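PDB 6C4M: yersinopine synthase from Yersinia pestis, which catalyses the NADPH-dependent reductive condensation of pyruvate with an amino-acid-derived intermediate, the last step in making the metallophore yersinopine. Local coordinates for residues I297-G302 with Q428-R433; A38-A43 with A82-S87. All coordinates share one frame; numbering follows the deposited sequence.

Contact 1: I297-G302 with Q428-R433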
loop_
_atom_site.group_PDB
_atom_site.type_symbol
_atom_site.label_atom_id
_atom_site.label_comp_id
_atom_site.label_asym_id
_atom_site.label_seq_id
_atom_site.Cartn_x
_atom_site.Cartn_y
_atom_site.Cartn_z
ATOM N N ILE A 297 7.386 1.538 10.168
ATOM C CA ILE A 297 8.465 1.016 9.332
ATOM C C ILE A 297 9.813 1.524 9.822
ATOM O O ILE A 297 10.820 0.799 9.785
ATOM C CB ILE A 297 8.201 1.398 7.858
ATOM C CG1 ILE A 297 7.003 0.594 7.327
ATOM C CG2 ILE A 297 9.436 1.239 6.996
ATOM C CD1 ILE A 297 7.243 -0.917 7.296
ATOM N N ALA A 298 9.858 2.774 10.282
ATOM C CA ALA A 298 11.086 3.304 10.868
ATOM C C ALA A 298 11.496 2.494 12.088
ATOM O O ALA A 298 12.698 2.260 12.312
ATOM C CB ALA A 298 10.892 4.798 11.215
ATOM N N ASP A 299 10.520 2.007 12.872
ATOM C CA ASP A 299 10.880 1.142 14.007
ATOM C C ASP A 299 11.382 -0.226 13.536
ATOM O O ASP A 299 12.243 -0.829 14.182
ATOM C CB ASP A 299 9.700 0.923 14.963
ATOM C CG ASP A 299 9.364 2.146 15.816
ATOM O OD1 ASP A 299 10.206 3.060 15.952
ATOM O OD2 ASP A 299 8.267 2.147 16.410
ATOM N N LEU A 300 10.825 -0.748 12.439
ATOM C CA LEU A 300 11.289 -2.015 11.911
ATOM C C LEU A 300 12.745 -1.906 11.482
ATOM O O LEU A 300 13.584 -2.748 11.829
ATOM C CB LEU A 300 10.392 -2.445 10.752
ATOM C CG LEU A 300 10.752 -3.720 9.975
ATOM C CD1 LEU A 300 10.839 -4.866 10.886
ATOM C CD2 LEU A 300 9.708 -3.993 8.908
ATOM N N ALA A 301 13.068 -0.856 10.736
ATOM C CA ALA A 301 14.444 -0.656 10.313
ATOM C C ALA A 301 15.362 -0.386 11.502
ATOM O O ALA A 301 16.488 -0.881 11.538
ATOM C CB ALA A 301 14.498 0.494 9.314
ATOM N N GLY A 302 14.922 0.443 12.455
ATOM C CA GLY A 302 15.764 0.762 13.604
ATOM C C GLY A 302 16.032 -0.434 14.503
ATOM O O GLY A 302 17.135 -0.586 15.052
ATOM N N GLN A 428 14.394 -0.146 23.038
ATOM C CA GLN A 428 14.056 0.511 24.291
ATOM C C GLN A 428 12.763 1.317 24.153
ATOM O O GLN A 428 11.881 1.247 25.020
ATOM C CB GLN A 428 15.235 1.386 24.701
ATOM C CG GLN A 428 15.120 2.153 25.976
ATOM C CD GLN A 428 16.421 2.883 26.266
ATOM O OE1 GLN A 428 17.512 2.351 26.020
ATOM N NE2 GLN A 428 16.318 4.111 26.758
ATOM N N ARG A 429 12.607 2.032 23.035
ATOM C CA ARG A 429 11.399 2.812 22.814
ATOM C C ARG A 429 10.183 1.907 22.726
ATOM O O ARG A 429 9.148 2.182 23.357
ATOM C CB ARG A 429 11.565 3.682 21.553
ATOM C CG ARG A 429 10.258 4.123 20.872
ATOM C CD ARG A 429 10.446 5.247 19.759
ATOM N NE ARG A 429 10.953 4.727 18.483
ATOM C CZ ARG A 429 12.239 4.706 18.107
ATOM N NH1 ARG A 429 13.198 5.195 18.894
ATOM N NH2 ARG A 429 12.575 4.197 16.922
ATOM N N LEU A 430 10.323 0.787 22.009
ATOM C CA LEU A 430 9.229 -0.170 21.858
ATOM C C LEU A 430 8.808 -0.762 23.198
ATOM O O LEU A 430 7.614 -0.943 23.458
ATOM C CB LEU A 430 9.643 -1.289 20.913
ATOM C CG LEU A 430 9.878 -1.000 19.444
ATOM C CD1 LEU A 430 10.451 -2.189 18.672
ATOM C CD2 LEU A 430 8.556 -0.566 18.824
ATOM N N LEU A 431 9.765 -1.132 24.044
ATOM C CA LEU A 431 9.372 -1.723 25.318
ATOM C C LEU A 431 8.861 -0.680 26.308
ATOM O O LEU A 431 7.957 -0.977 27.093
ATOM C CB LEU A 431 10.544 -2.507 25.908
ATOM C CG LEU A 431 10.805 -3.854 25.218
ATOM C CD1 LEU A 431 12.044 -4.536 25.787
ATOM C CD2 LEU A 431 9.605 -4.812 25.311
ATOM N N GLN A 432 9.419 0.534 26.284
ATOM C CA GLN A 432 8.874 1.616 27.095
ATOM C C GLN A 432 7.419 1.860 26.752
ATOM O O GLN A 432 6.586 2.061 27.640
ATOM C CB GLN A 432 9.688 2.881 26.879
ATOM C CG GLN A 432 11.052 2.850 27.491
ATOM C CD GLN A 432 11.801 4.130 27.221
ATOM O OE1 GLN A 432 11.423 4.896 26.330
ATOM N NE2 GLN A 432 12.847 4.390 27.999
ATOM N N ARG A 433 7.099 1.860 25.463
ATOM C CA ARG A 433 5.735 2.133 25.034
ATOM C C ARG A 433 4.805 1.022 25.497
ATOM O O ARG A 433 3.727 1.284 26.041
ATOM C CB ARG A 433 5.708 2.284 23.509
ATOM C CG ARG A 433 4.381 2.687 22.911
ATOM C CD ARG A 433 4.357 2.498 21.383
ATOM N NE ARG A 433 5.304 3.350 20.647
ATOM C CZ ARG A 433 5.922 2.977 19.530
ATOM N NH1 ARG A 433 5.680 1.783 19.025
ATOM N NH2 ARG A 433 6.769 3.797 18.897
HETATM O O HOH W 1 6.049 0.710 16.277
HETATM O O HOH W 2 7.855 4.877 16.117
#
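A salt-bridge network ties helix 294-313 to helix 425-445: the carboxylate of Asp-299 points at the facing helix and is held by Arg-429 and Arg-433, which sit one turn apart on it. The two short segments run closer to antiparallel than parallel, at 126°, and their axes come no nearer than 11.4 Å, so the charged ends meet between the helices, the arginines covering most of the distance.

The two carboxylate oxygens divide the work. OD1 of Asp-299 takes both bonds from Arg-429, a side-on grip in which NE of Arg-429 lies 3.1 Å from OD1, on the syn side but tilted out of the carboxylate plane. NH2 of Arg-429 lies 2.8 Å from OD1 of Asp-299, nearly along that C-O bond, and both nitrogens come from the same face. Arg-429 runs extended as far as CD and then bends at chi3 (78°), which swings the NE-NH2 edge of its guanidinium onto the acid.

OD2 serves Arg-433, whose guanidinium lies nearly coplanar with the carboxylate (26° between planes) and offers an edge. The direct bond from NH2 of Arg-433 to OD2 of Asp-299 is weak, at 3.3 Å. A water bridges the same pair, donating to OD2 of Asp-299 at 2.6 Å and accepting from NH1 of Arg-433 at 3.0 Å. That same NH1 also bonds the carbonyl O of Leu-265, so this arginine has a second partner in the backbone.

Leu-430 runs past the aspartate in the opposite direction, its CD2 at 3.6 Å from OD2 of Asp-299. Leu-430 and Asp-299 also pack on Pro-261 and Pro-262, respectively, which follow the inferred proton donor/acceptor His-260. With two positive partners, Asp-299 probably stays ionised. One acid shared by two arginines spaced i, i+4 forms an interhelical salt-bridge network, here within the helix-rich part of the opine dehydrogenase fold.

Contact 2: A38-A43 with A82-S87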
loop_
_atom_site.group_PDB
_atom_site.type_symbol
_atom_site.label_atom_id
_atom_site.label_comp_id
_atom_site.label_asym_id
_atom_site.label_seq_id
_atom_site.Cartn_x
_atom_site.Cartn_y
_atom_site.Cartn_z
ATOM N N ALA A 38 5.570 -34.929 15.018
ATOM C CA ALA A 38 5.483 -36.341 15.384
ATOM C C ALA A 38 5.310 -37.222 14.159
ATOM O O ALA A 38 5.907 -38.304 14.075
ATOM C CB ALA A 38 4.334 -36.567 16.358
ATOM N N VAL A 39 4.482 -36.785 13.204
ATOM C CA VAL A 39 4.311 -37.549 11.969
ATOM C C VAL A 39 5.625 -37.619 11.211
ATOM O O VAL A 39 6.022 -38.684 10.722
ATOM C CB VAL A 39 3.192 -36.920 11.118
ATOM C CG1 VAL A 39 3.224 -37.444 9.683
ATOM C CG2 VAL A 39 1.848 -37.195 11.756
ATOM N N ASP A 40 6.332 -36.488 11.128
ATOM C CA ASP A 40 7.597 -36.441 10.403
ATOM C C ASP A 40 8.642 -37.372 11.019
ATOM O O ASP A 40 9.416 -38.013 10.294
ATOM C CB ASP A 40 8.099 -35.000 10.358
ATOM C CG ASP A 40 7.348 -34.153 9.318
ATOM O OD1 ASP A 40 6.650 -34.752 8.473
ATOM O OD2 ASP A 40 7.450 -32.912 9.350
ATOM N N ILE A 41 8.677 -37.475 12.353
ATOM C CA ILE A 41 9.635 -38.378 12.987
ATOM C C ILE A 41 9.257 -39.828 12.705
ATOM O O ILE A 41 10.104 -40.649 12.335
ATOM C CB ILE A 41 9.714 -38.105 14.500
ATOM C CG1 ILE A 41 10.216 -36.682 14.745
ATOM C CG2 ILE A 41 10.647 -39.130 15.172
ATOM C CD1 ILE A 41 10.164 -36.255 16.178
ATOM N N SER A 42 7.981 -40.164 12.903
ATOM C CA SER A 42 7.486 -41.513 12.665
ATOM C C SER A 42 7.641 -41.929 11.203
ATOM O O SER A 42 7.816 -43.118 10.904
ATOM C CB SER A 42 6.017 -41.584 13.089
ATOM O OG SER A 42 5.518 -42.910 13.060
ATOM N N ALA A 43 7.583 -40.974 10.278
ATOM C CA ALA A 43 7.739 -41.297 8.870
ATOM C C ALA A 43 9.193 -41.533 8.506
ATOM O O ALA A 43 9.470 -42.125 7.461
ATOM C CB ALA A 43 7.174 -40.163 7.993
ATOM N N ALA A 82 1.342 -31.575 -1.463
ATOM C CA ALA A 82 2.288 -32.233 -2.357
ATOM C C ALA A 82 3.138 -33.259 -1.608
ATOM O O ALA A 82 3.437 -34.333 -2.146
ATOM C CB ALA A 82 3.171 -31.185 -3.044
ATOM N N THR A 83 3.522 -32.958 -0.359
ATOM C CA THR A 83 4.376 -33.845 0.429
ATOM C C THR A 83 3.768 -34.243 1.775
ATOM O O THR A 83 4.464 -34.864 2.594
ATOM C CB THR A 83 5.740 -33.194 0.676
ATOM O OG1 THR A 83 5.582 -31.992 1.448
ATOM C CG2 THR A 83 6.417 -32.871 -0.621
ATOM N N GLN A 84 2.499 -33.913 2.028
ATOM C CA GLN A 84 1.822 -34.280 3.272
ATOM C C GLN A 84 0.376 -34.644 2.957
ATOM O O GLN A 84 -0.416 -33.778 2.574
ATOM C CB GLN A 84 1.873 -33.136 4.291
ATOM C CG GLN A 84 1.363 -33.525 5.660
ATOM C CD GLN A 84 2.140 -34.686 6.253
ATOM O OE1 GLN A 84 3.340 -34.578 6.511
ATOM N NE2 GLN A 84 1.468 -35.818 6.428
ATOM N N LYS A 85 0.030 -35.910 3.136
ATOM C CA LYS A 85 -1.324 -36.406 2.959
ATOM C C LYS A 85 -1.889 -36.774 4.327
ATOM O O LYS A 85 -1.293 -36.471 5.367
ATOM C CB LYS A 85 -1.339 -37.605 2.000
ATOM C CG LYS A 85 -0.726 -37.348 0.627
ATOM C CD LYS A 85 -1.425 -36.224 -0.112
ATOM C CE LYS A 85 -1.050 -36.216 -1.599
ATOM N NZ LYS A 85 0.427 -36.157 -1.829
ATOM N N GLU A 86 -3.045 -37.431 4.333
ATOM C CA GLU A 86 -3.658 -37.845 5.587
ATOM C C GLU A 86 -2.766 -38.862 6.276
ATOM O O GLU A 86 -2.423 -39.898 5.697
ATOM C CB GLU A 86 -5.050 -38.421 5.346
ATOM C CG GLU A 86 -6.022 -37.392 4.771
ATOM C CD GLU A 86 -7.427 -37.935 4.590
ATOM O OE1 GLU A 86 -8.293 -37.180 4.091
ATOM O OE2 GLU A 86 -7.668 -39.109 4.949
ATOM N N SER A 87 -2.376 -38.549 7.508
ATOM C CA SER A 87 -1.467 -39.383 8.271
ATOM C C SER A 87 -1.946 -39.474 9.709
ATOM O O SER A 87 -2.692 -38.622 10.205
ATOM C CB SER A 87 -0.039 -38.837 8.270
ATOM O OG SER A 87 0.419 -38.569 6.967
#
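OD1 of Asp-40 is gripped by several groups: a salt bridge from NH2 of Arg-236, a hydrogen bond from NE2 of His-237 and a weak one from Gln-36, while Tyr-169 bonds OD2. Across the contact OD1 of Asp-40 meets another acceptor, OE1 of Gln-84, 3.9 Å away. Gln-36 NE2 donates to OE1 as well as, weakly, to OD1, which with the charge of Arg-236 probably offsets repulsion between the two acceptors.

The other half of the Gln-84 amide is held from its own loop. NE2 of Gln-84 donates to the carbonyl O of Lys-85 at 3.0 Å, on a lone pair in the carbonyl plane, and the bond is fairly straight (161°). A bend at chi2 (58°) folds the chain back so that the amide can make this bond beside its own backbone while still facing the helix. Its rotation is therefore fixed at both ends.

That helix, 32-44, is the one following the glycine-rich turn of the Rossmann-type NADP-binding fold. Residues 82-86 end the connection between antiparallel strands 71-76 and 87-90, and Ser-87 opens the second; Val-39 packs on both strands.

Val-39 fills the apolar part of the contact with a single methyl. Its CG1, trans to the backbone N (chi1 165°), touches CB of Ser-87 at 3.8 Å and reaches NE2 of Gln-84 at 4.0 Å, the valine crossing the glutamine at a slant. OG of Ser-87 lies only slightly farther from the methyl, 4.1 Å from CG1 of Val-39. Leu-74 and Val-89 are the valine's partners on the two strands of the hairpin.

How the contacts relate
Contact 2 comes first along the chain and closes well before contact 1 opens. Their centres are 40 Å apart, on opposite sides of the chain's centre, and their nearest atoms are still about 28 Å from each other. In contact 2, helix 32-44 meets the hairpin of strands 71-76 and 87-90, part of the large mixed sheet. Contact 1 involves no strand and joins helices 294-313 and 425-445, close to helix 255-264. Contact 2 thus lies in the NADP-binding region and contact 1 in a helical region near the inferred catalytic histidine, with no touch between them.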